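Local structure of Exo-alpha-sialidase (Clostridium perfringens, 2V72) at residues A[77-91]-A[117-131]. The protein binds galactose through a family 32 carbohydrate-binding module of a large sialidase toxin, probably helping the enzyme to hold on to host glycans. Numbering follows the deposited sequence.
With GAL (beta-D-galactopyranose), chain C.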
loop_
_atom_site.group_PDB
_atom_site.type_symbol
_atom_site.label_atom_id
_atom_site.label_comp_id
_atom_site.label_asym_id
_atom_site.label_seq_id
_atom_site.Cartn_x
_atom_site.Cartn_y
_atom_site.Cartn_z
ATOM N N ASN A 77 16.570 1.584 -3.444
ATOM C CA ASN A 77 16.033 1.231 -2.119
ATOM C C ASN A 77 15.202 2.309 -1.395
ATOM O O ASN A 77 14.505 2.013 -0.422
ATOM C CB ASN A 77 17.117 0.626 -1.205
ATOM C CG ASN A 77 18.227 1.605 -0.843
ATOM O OD1 ASN A 77 19.131 1.261 -0.071
ATOM N ND2 ASN A 77 18.175 2.820 -1.388
ATOM N N ASN A 78 15.266 3.547 -1.883
ATOM C CA ASN A 78 14.549 4.661 -1.261
ATOM C C ASN A 78 13.066 4.378 -1.088
ATOM O O ASN A 78 12.359 4.078 -2.058
ATOM C CB ASN A 78 14.738 5.958 -2.063
ATOM C CG ASN A 78 15.936 6.764 -1.603
ATOM O OD1 ASN A 78 16.326 6.717 -0.436
ATOM N ND2 ASN A 78 16.513 7.526 -2.517
ATOM N N GLY A 79 12.606 4.465 0.154
ATOM C CA GLY A 79 11.194 4.268 0.459
ATOM C C GLY A 79 10.764 2.842 0.749
ATOM O O GLY A 79 9.569 2.583 0.899
ATOM N N PHE A 80 11.719 1.911 0.805
ATOM C CA PHE A 80 11.434 0.584 1.329
ATOM C C PHE A 80 10.798 0.854 2.689
ATOM O O PHE A 80 11.449 1.412 3.575
ATOM C CB PHE A 80 12.717 -0.248 1.531
ATOM C CG PHE A 80 13.259 -0.908 0.280
ATOM C CD1 PHE A 80 14.505 -1.530 0.312
ATOM C CD2 PHE A 80 12.549 -0.916 -0.912
ATOM C CE1 PHE A 80 15.038 -2.157 -0.826
ATOM C CE2 PHE A 80 13.072 -1.540 -2.052
ATOM C CZ PHE A 80 14.317 -2.161 -2.007
ATOM N N ILE A 81 9.527 0.499 2.847
ATOM C CA ILE A 81 8.842 0.701 4.121
ATOM C C ILE A 81 9.307 -0.359 5.115
ATOM O O ILE A 81 9.263 -1.555 4.813
ATOM C CB ILE A 81 7.298 0.681 3.963
ATOM C CG1 ILE A 81 6.864 1.739 2.934
ATOM C CG2 ILE A 81 6.621 0.892 5.325
ATOM C CD1 ILE A 81 5.420 1.659 2.487
ATOM N N THR A 82 9.768 0.090 6.283
ATOM C CA THR A 82 10.294 -0.807 7.314
ATOM C C THR A 82 9.343 -1.006 8.503
ATOM O O THR A 82 9.380 -2.047 9.159
ATOM C CB THR A 82 11.660 -0.323 7.856
ATOM O OG1 THR A 82 11.502 0.963 8.472
ATOM C CG2 THR A 82 12.707 -0.253 6.740
ATOM N N LYS A 83 8.518 -0.000 8.788
ATOM C CA LYS A 83 7.528 -0.068 9.861
ATOM C C LYS A 83 6.198 0.475 9.331
ATOM O O LYS A 83 6.148 1.564 8.737
ATOM C CB LYS A 83 8.004 0.728 11.081
ATOM C CG LYS A 83 7.394 0.282 12.405
ATOM C CD LYS A 83 7.772 1.210 13.554
ATOM C CE LYS A 83 7.060 0.781 14.833
ATOM N NZ LYS A 83 6.668 1.924 15.725
ATOM N N TYR A 84 5.128 -0.289 9.540
ATOM C CA TYR A 84 3.849 -0.031 8.882
ATOM C C TYR A 84 2.628 -0.248 9.788
ATOM O O TYR A 84 2.722 -0.871 10.852
ATOM C CB TYR A 84 3.716 -0.908 7.623
ATOM C CG TYR A 84 3.581 -2.389 7.927
ATOM C CD1 TYR A 84 2.327 -2.982 8.071
ATOM C CD2 TYR A 84 4.712 -3.191 8.087
ATOM C CE1 TYR A 84 2.202 -4.340 8.367
ATOM C CE2 TYR A 84 4.602 -4.542 8.382
ATOM C CZ TYR A 84 3.347 -5.112 8.517
ATOM O OH TYR A 84 3.248 -6.448 8.808
ATOM N N GLU A 85 1.493 0.289 9.344
ATOM C CA GLU A 85 0.171 -0.019 9.884
ATOM C C GLU A 85 -0.756 -0.205 8.702
ATOM O O GLU A 85 -0.580 0.435 7.665
ATOM C CB GLU A 85 -0.370 1.138 10.717
ATOM C CG GLU A 85 0.179 1.285 12.132
ATOM C CD GLU A 85 -0.380 2.527 12.836
ATOM O OE1 GLU A 85 -1.099 3.316 12.178
ATOM O OE2 GLU A 85 -0.095 2.723 14.036
ATOM N N ILE A 86 -1.740 -1.082 8.854
ATOM C CA ILE A 86 -2.783 -1.252 7.853
ATOM C C ILE A 86 -4.161 -1.088 8.512
ATOM O O ILE A 86 -4.470 -1.756 9.498
ATOM C CB ILE A 86 -2.668 -2.624 7.121
ATOM C CG1 ILE A 86 -1.274 -2.798 6.486
ATOM C CG2 ILE A 86 -3.788 -2.788 6.084
ATOM C CD1 ILE A 86 -1.131 -4.012 5.565
ATOM N N HIS A 87 -4.962 -0.171 7.978
ATOM C CA HIS A 87 -6.324 0.063 8.455
ATOM C C HIS A 87 -7.284 -0.264 7.338
ATOM O O HIS A 87 -6.962 -0.068 6.164
ATOM C CB HIS A 87 -6.550 1.527 8.840
ATOM C CG HIS A 87 -5.734 1.997 10.001
ATOM N ND1 HIS A 87 -4.390 2.285 9.896
ATOM C CD2 HIS A 87 -6.079 2.265 11.283
ATOM C CE1 HIS A 87 -3.940 2.704 11.067
ATOM N NE2 HIS A 87 -4.944 2.697 11.927
ATOM N N ALA A 88 -8.460 -0.763 7.708
ATOM C CA ALA A 88 -9.519 -1.029 6.746
ATOM C C ALA A 88 -10.696 -0.107 7.015
ATOM O O ALA A 88 -10.973 0.233 8.164
ATOM C CB ALA A 88 -9.955 -2.489 6.816
ATOM N N ILE A 89 -11.386 0.294 5.953
ATOM C CA ILE A 89 -12.564 1.144 6.083
ATOM C C ILE A 89 -13.785 0.357 5.619
ATOM O O ILE A 89 -13.851 -0.076 4.464
ATOM C CB ILE A 89 -12.411 2.491 5.298
ATOM C CG1 ILE A 89 -11.270 3.343 5.871
ATOM C CG2 ILE A 89 -13.710 3.307 5.330
ATOM C CD1 ILE A 89 -9.909 3.105 5.224
ATOM N N ASN A 90 -14.733 0.149 6.534
ATOM C CA ASN A 90 -15.955 -0.593 6.224
ATOM C C ASN A 90 -17.229 -0.049 6.884
ATOM O O ASN A 90 -17.393 -0.126 8.103
ATOM C CB ASN A 90 -15.790 -2.078 6.534
ATOM C CG ASN A 90 -16.858 -2.925 5.867
ATOM O OD1 ASN A 90 -17.011 -2.901 4.638
ATOM N ND2 ASN A 90 -17.612 -3.675 6.677
ATOM N N ASN A 91 -18.106 0.516 6.051
ATOM C CA ASN A 91 -19.457 0.978 6.425
ATOM C C ASN A 91 -19.674 2.071 7.521
ATOM O O ASN A 91 -20.499 1.870 8.413
ATOM C CB ASN A 91 -20.377 -0.228 6.687
ATOM C CG ASN A 91 -21.836 0.174 6.867
ATOM O OD1 ASN A 91 -22.467 0.713 5.955
ATOM N ND2 ASN A 91 -22.374 -0.085 8.051
ATOM N N ILE A 117 -11.207 -10.072 6.129
ATOM C CA ILE A 117 -11.762 -8.824 6.640
ATOM C C ILE A 117 -12.656 -8.103 5.633
ATOM O O ILE A 117 -12.367 -8.057 4.436
ATOM C CB ILE A 117 -10.674 -7.894 7.233
ATOM C CG1 ILE A 117 -9.525 -7.672 6.245
ATOM C CG2 ILE A 117 -10.139 -8.487 8.529
ATOM C CD1 ILE A 117 -8.820 -6.323 6.386
ATOM N N ASP A 118 -13.764 -7.575 6.139
ATOM C CA ASP A 118 -14.682 -6.764 5.346
ATOM C C ASP A 118 -14.073 -5.379 5.212
ATOM O O ASP A 118 -13.726 -4.756 6.211
ATOM C CB ASP A 118 -16.058 -6.665 6.027
ATOM C CG ASP A 118 -16.699 -8.020 6.266
ATOM O OD1 ASP A 118 -17.105 -8.684 5.283
ATOM O OD2 ASP A 118 -16.799 -8.423 7.440
ATOM N N ALA A 119 -13.930 -4.908 3.977
ATOM C CA ALA A 119 -13.326 -3.601 3.716
ATOM C C ALA A 119 -13.704 -3.074 2.339
ATOM O O ALA A 119 -13.678 -3.820 1.359
ATOM C CB ALA A 119 -11.801 -3.686 3.848
ATOM N N GLU A 120 -14.061 -1.790 2.280
ATOM C CA GLU A 120 -14.286 -1.080 1.012
ATOM C C GLU A 120 -13.026 -0.317 0.594
ATOM O O GLU A 120 -12.887 0.099 -0.562
ATOM C CB GLU A 120 -15.428 -0.060 1.134
ATOM C CG GLU A 120 -16.403 -0.254 2.292
ATOM C CD GLU A 120 -16.965 1.071 2.787
ATOM O OE1 GLU A 120 -16.696 1.436 3.954
ATOM O OE2 GLU A 120 -17.654 1.765 2.005
ATOM N N GLU A 121 -12.130 -0.112 1.555
ATOM C CA GLU A 121 -10.931 0.687 1.360
ATOM C C GLU A 121 -9.838 0.208 2.314
ATOM O O GLU A 121 -10.134 -0.252 3.414
ATOM C CB GLU A 121 -11.244 2.170 1.599
ATOM C CG GLU A 121 -10.170 3.133 1.114
ATOM C CD GLU A 121 -10.626 4.583 1.108
ATOM O OE1 GLU A 121 -9.999 5.405 1.814
ATOM O OE2 GLU A 121 -11.610 4.898 0.401
ATOM N N ILE A 122 -8.584 0.309 1.877
ATOM C CA ILE A 122 -7.424 -0.053 2.702
ATOM C C ILE A 122 -6.403 1.074 2.718
ATOM O O ILE A 122 -6.187 1.742 1.709
ATOM C CB ILE A 122 -6.731 -1.336 2.187
ATOM C CG1 ILE A 122 -7.732 -2.488 2.099
ATOM C CG2 ILE A 122 -5.571 -1.733 3.103
ATOM C CD1 ILE A 122 -7.277 -3.600 1.209
ATOM N N LYS A 123 -5.771 1.272 3.865
ATOM C CA LYS A 123 -4.789 2.328 4.026
ATOM C C LYS A 123 -3.477 1.757 4.542
ATOM O O LYS A 123 -3.423 1.175 5.629
ATOM C CB LYS A 123 -5.320 3.378 5.001
ATOM C CG LYS A 123 -4.549 4.682 5.046
ATOM C CD LYS A 123 -4.975 5.467 6.272
ATOM C CE LYS A 123 -4.734 6.952 6.109
ATOM N NZ LYS A 123 -5.228 7.708 7.306
ATOM N N ILE A 124 -2.422 1.920 3.753
ATOM C CA ILE A 124 -1.081 1.540 4.187
ATOM C C ILE A 124 -0.340 2.781 4.656
ATOM O O ILE A 124 -0.102 3.704 3.873
ATOM C CB ILE A 124 -0.257 0.854 3.060
ATOM C CG1 ILE A 124 -1.096 -0.169 2.272
ATOM C CG2 ILE A 124 1.046 0.254 3.628
ATOM C CD1 ILE A 124 -1.788 -1.238 3.122
ATOM N N THR A 125 0.019 2.787 5.935
ATOM C CA THR A 125 0.754 3.884 6.542
ATOM C C THR A 125 2.205 3.479 6.742
ATOM O O THR A 125 2.495 2.446 7.346
ATOM C CB THR A 125 0.122 4.322 7.893
ATOM O OG1 THR A 125 -1.213 4.792 7.663
ATOM C CG2 THR A 125 0.940 5.429 8.565
ATOM N N ALA A 126 3.108 4.299 6.204
ATOM C CA ALA A 126 4.539 4.101 6.364
ATOM C C ALA A 126 5.053 4.935 7.533
ATOM O O ALA A 126 5.152 6.157 7.436
ATOM C CB ALA A 126 5.259 4.464 5.090
ATOM N N ILE A 127 5.361 4.266 8.641
ATOM C CA ILE A 127 5.895 4.931 9.836
ATOM C C ILE A 127 7.387 5.206 9.667
ATOM O O ILE A 127 7.873 6.284 10.018
ATOM C CB ILE A 127 5.659 4.091 11.113
ATOM C CG1 ILE A 127 4.163 3.803 11.299
ATOM C CG2 ILE A 127 6.245 4.792 12.345
ATOM C CD1 ILE A 127 3.864 2.678 12.282
ATOM N N GLN A 128 8.107 4.215 9.148
ATOM C CA GLN A 128 9.533 4.329 8.888
ATOM C C GLN A 128 9.813 3.696 7.540
ATOM O O GLN A 128 9.141 2.742 7.150
ATOM C CB GLN A 128 10.352 3.627 9.971
ATOM C CG GLN A 128 10.361 4.330 11.326
ATOM C CD GLN A 128 11.409 3.773 12.279
ATOM O OE1 GLN A 128 12.562 3.522 11.888
ATOM N NE2 GLN A 128 11.021 3.585 13.541
ATOM N N GLY A 129 10.794 4.247 6.832
ATOM C CA GLY A 129 11.180 3.790 5.504
ATOM C C GLY A 129 12.552 4.343 5.175
ATOM O O GLY A 129 12.945 5.374 5.721
ATOM N N VAL A 130 13.290 3.669 4.296
ATOM C CA VAL A 130 14.665 4.097 3.998
ATOM C C VAL A 130 14.742 5.421 3.242
ATOM O O VAL A 130 13.950 5.689 2.325
ATOM C CB VAL A 130 15.571 2.966 3.363
ATOM C CG1 VAL A 130 14.791 1.703 3.081
ATOM C CG2 VAL A 130 16.329 3.448 2.123
ATOM N N GLY A 131 15.696 6.246 3.672
ATOM C CA GLY A 131 15.874 7.595 3.160
ATOM C C GLY A 131 14.861 8.560 3.744
ATOM O O GLY A 131 14.923 9.759 3.472
HETATM C C1 GAL C . 16.232 8.928 -6.553
HETATM C C2 GAL C . 15.272 7.766 -6.793
HETATM C C3 GAL C . 13.815 8.216 -6.642
HETATM C C4 GAL C . 13.590 9.038 -5.371
HETATM C C5 GAL C . 14.647 10.122 -5.211
HETATM C C6 GAL C . 14.487 10.831 -3.869
HETATM O O1 GAL C . 17.541 8.421 -6.503
HETATM O O2 GAL C . 15.501 7.201 -8.067
HETATM O O3 GAL C . 12.982 7.082 -6.593
HETATM O O4 GAL C . 13.630 8.195 -4.239
HETATM O O5 GAL C . 15.950 9.558 -5.314
HETATM O O6 GAL C . 15.216 12.040 -3.881
HETATM O O HOH W 1 -2.766 2.789 7.951
#
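Residues 84-90 and 121-126 pair as neighbouring antiparallel strands of the F5/8 type C (discoidin-like) beta-sandwich, their axes 4.8 Å apart at 160°, and classic bulges interrupt the pairing at both ends. At one end two follow each other: Thr82 and Lys83 both face Gln128, whose O accepts from both their N atoms on the same face of its plane, and Ile127 and Gln128 both face Lys83; at the other end Glu120 and Glu121 both face Ile89. On the buried face Ile86 lies alongside Ile122 and Ile124: its CG2 branch, anti to the backbone N, meets Ile122 CG2 at 3.6 Å, while its CG1 touches Ile124 CD1 at 3.7 Å. Ala88 CB rests on Ala119 CB, just before the chain turns its corner at Glu120. Leu139 and Val141 of strand 135-142 meet Ile124 and Ile122 from the facing sheet. On the other face a water bridges the strands, 2.6 Å from both His87 ND1, in the plane of the ring, and Thr125 OG1, and donating to Lys123 O; Thr125 and Lys123 hold the water, which in turn helps to fix the ring's rotation. At the sugar end, Val130 N bonds to Phe80 O, and the type II turn 77-80 carries Asn78 to the galactose, its CB 3.3 Å from O4 of the sugar. Far from the sugar, a bend at chi2 (149°) helps to bring Glu120 OE1 to Asn91 N, which it accepts at 2.7 Å from above the carboxylate plane.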